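Local coordinates for putative type VI secretion protein (Escherichia coli, PDB 6SKI) that probably hydrolyses phospholipids as a toxic effector that a type VI secretion system delivers while bound to its VgrG spike, at residues Pro413-Asn418 against Gln446-Leu451. Residues are numbered along the deposited sequence; the frame is centred on the assembly and turned at random.
Sequences PNDWAN and QLPSEL
The carboxylate end of Asp415 meets the CG-CD edge of the Pro448 ring, the two side chains crossing obliquely, with Asp415 CG 3.6 Å from Pro448 CG. This is packing of a connecting loop against the start of a helix: residues 446-451 lead from helix 416-431 into helix 452-466, and on the way they run back past the first turn of the helix they left. No hydrogen bond joins the two segments; the example illustrates a loop seated on a helix start by van der Waals contact, largely through leucine and proline carbons. With CG anti to the carbonyl carbon (chi1 -63°), the Asp415 carboxylate is directed to Pro448 CG and CD, while CB touches both Pro448 CD and Leu451 CD1. Two leucines meet the backbone carbonyl of Asp415, whose O is 3.3 Å from Leu447 CD2 and 3.6 Å from Leu451 CD1. Leu447 CD2 also reaches Asn418 CB, at 3.6 Å, while Asn418 ND2 makes a weak hydrogen bond to Glu444 O, just ahead of the loop residues. Leu447 also touches Val419 and Arg422, farther along helix 416-431. A backbone hydrogen bond from Leu451 N to Pro448 O, 2.9 Å long, closes a turn just before helix 452-466. Trp416, CG anti to the backbone N (chi1 -174°), also packs on Pro307 and on Ile482 of helix 476-483. Leu451 crosses its indole at about a right angle, CD1 lying in the ring plane at the edge, 3.9 Å from Trp416 CE3.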
loop_
_atom_site.group_PDB
_atom_site.type_symbol
_atom_site.label_atom_id
_atom_site.label_comp_id
_atom_site.label_asym_id
_atom_site.label_seq_id
_atom_site.Cartn_x
_atom_site.Cartn_y
_atom_site.Cartn_z
ATOM N N PRO A 413 -18.354 -11.050 -5.474
ATOM C CA PRO A 413 -17.197 -11.315 -6.333
ATOM C C PRO A 413 -16.152 -10.211 -6.249
ATOM O O PRO A 413 -16.467 -9.038 -6.046
ATOM C CB PRO A 413 -17.821 -11.400 -7.728
ATOM C CG PRO A 413 -19.002 -10.500 -7.619
ATOM C CD PRO A 413 -19.565 -10.801 -6.271
ATOM N N ASN A 414 -14.889 -10.607 -6.406
ATOM C CA ASN A 414 -13.750 -9.704 -6.314
ATOM C C ASN A 414 -13.163 -9.348 -7.676
ATOM O O ASN A 414 -11.971 -9.041 -7.770
ATOM C CB ASN A 414 -12.671 -10.316 -5.421
ATOM C CG ASN A 414 -11.922 -11.443 -6.099
ATOM O OD1 ASN A 414 -12.479 -12.169 -6.919
ATOM N ND2 ASN A 414 -10.650 -11.594 -5.760
ATOM N N ASP A 415 -13.973 -9.370 -8.728
ATOM C CA ASP A 415 -13.473 -9.251 -10.089
ATOM C C ASP A 415 -13.304 -7.814 -10.562
ATOM O O ASP A 415 -12.869 -7.607 -11.698
ATOM C CB ASP A 415 -14.406 -9.987 -11.052
ATOM C CG ASP A 415 -14.463 -11.469 -10.787
ATOM O OD1 ASP A 415 -13.432 -12.147 -10.969
ATOM O OD2 ASP A 415 -15.539 -11.959 -10.393
ATOM N N TRP A 416 -13.632 -6.819 -9.744
ATOM C CA TRP A 416 -13.488 -5.435 -10.174
ATOM C C TRP A 416 -12.091 -4.891 -9.912
ATOM O O TRP A 416 -11.670 -3.925 -10.568
ATOM C CB TRP A 416 -14.534 -4.558 -9.481
ATOM C CG TRP A 416 -14.548 -3.159 -9.985
ATOM C CD1 TRP A 416 -14.098 -2.050 -9.338
ATOM C CD2 TRP A 416 -15.022 -2.717 -11.258
ATOM N NE1 TRP A 416 -14.269 -0.941 -10.125
ATOM C CE2 TRP A 416 -14.834 -1.325 -11.312
ATOM C CE3 TRP A 416 -15.590 -3.363 -12.358
ATOM C CZ2 TRP A 416 -15.194 -0.568 -12.420
ATOM C CZ3 TRP A 416 -15.945 -2.612 -13.455
ATOM C CH2 TRP A 416 -15.747 -1.230 -13.479
ATOM N N ALA A 417 -11.334 -5.530 -9.028
ATOM C CA ALA A 417 -9.943 -5.169 -8.852
ATOM C C ALA A 417 -9.088 -5.632 -10.015
ATOM O O ALA A 417 -8.031 -5.049 -10.253
ATOM C CB ALA A 417 -9.403 -5.754 -7.547
ATOM N N ASN A 418 -9.559 -6.608 -10.791
ATOM C CA ASN A 418 -8.881 -6.951 -12.034
ATOM C C ASN A 418 -9.086 -5.862 -13.079
ATOM O O ASN A 418 -8.174 -5.551 -13.852
ATOM C CB ASN A 418 -9.386 -8.295 -12.544
ATOM C CG ASN A 418 -9.063 -9.429 -11.603
ATOM O OD1 ASN A 418 -8.106 -9.359 -10.837
ATOM N ND2 ASN A 418 -9.867 -10.481 -11.647
ATOM N N GLN A 446 -8.522 -13.115 -14.868
ATOM C CA GLN A 446 -9.467 -13.176 -15.970
ATOM C C GLN A 446 -10.796 -12.580 -15.541
ATOM O O GLN A 446 -11.282 -12.838 -14.436
ATOM C CB GLN A 446 -9.668 -14.614 -16.446
ATOM C CG GLN A 446 -8.425 -15.245 -17.031
ATOM C CD GLN A 446 -7.758 -14.363 -18.065
ATOM O OE1 GLN A 446 -8.381 -13.949 -19.041
ATOM N NE2 GLN A 446 -6.484 -14.062 -17.851
ATOM N N LEU A 447 -11.374 -11.783 -16.421
ATOM C CA LEU A 447 -12.579 -11.009 -16.186
ATOM C C LEU A 447 -13.812 -11.790 -16.624
ATOM O O LEU A 447 -13.797 -12.437 -17.673
ATOM C CB LEU A 447 -12.515 -9.693 -16.943
ATOM C CG LEU A 447 -11.648 -8.652 -16.250
ATOM C CD1 LEU A 447 -11.710 -7.357 -16.996
ATOM C CD2 LEU A 447 -12.129 -8.467 -14.829
ATOM N N PRO A 448 -14.877 -11.756 -15.827
ATOM C CA PRO A 448 -16.144 -12.334 -16.276
ATOM C C PRO A 448 -16.647 -11.605 -17.509
ATOM O O PRO A 448 -16.306 -10.446 -17.750
ATOM C CB PRO A 448 -17.076 -12.119 -15.078
ATOM C CG PRO A 448 -16.163 -11.981 -13.915
ATOM C CD PRO A 448 -14.962 -11.265 -14.443
ATOM N N SER A 449 -17.461 -12.302 -18.302
ATOM C CA SER A 449 -18.006 -11.684 -19.505
ATOM C C SER A 449 -18.797 -10.430 -19.169
ATOM O O SER A 449 -18.654 -9.404 -19.846
ATOM C CB SER A 449 -18.884 -12.683 -20.254
ATOM O OG SER A 449 -18.334 -13.986 -20.186
ATOM N N GLU A 450 -19.582 -10.479 -18.091
ATOM C CA GLU A 450 -20.348 -9.318 -17.653
ATOM C C GLU A 450 -19.456 -8.106 -17.442
ATOM O O GLU A 450 -19.897 -6.968 -17.633
ATOM C CB GLU A 450 -21.081 -9.651 -16.355
ATOM C CG GLU A 450 -22.422 -8.978 -16.193
ATOM C CD GLU A 450 -23.090 -9.349 -14.887
ATOM O OE1 GLU A 450 -24.255 -8.955 -14.678
ATOM O OE2 GLU A 450 -22.445 -10.036 -14.069
ATOM N N LEU A 451 -18.205 -8.328 -17.055
ATOM C CA LEU A 451 -17.274 -7.257 -16.751
ATOM C C LEU A 451 -16.285 -6.986 -17.873
ATOM O O LEU A 451 -15.397 -6.148 -17.694
ATOM C CB LEU A 451 -16.506 -7.581 -15.469
ATOM C CG LEU A 451 -17.190 -7.275 -14.140
ATOM C CD1 LEU A 451 -16.160 -7.173 -13.035
ATOM C CD2 LEU A 451 -18.012 -6.002 -14.226
#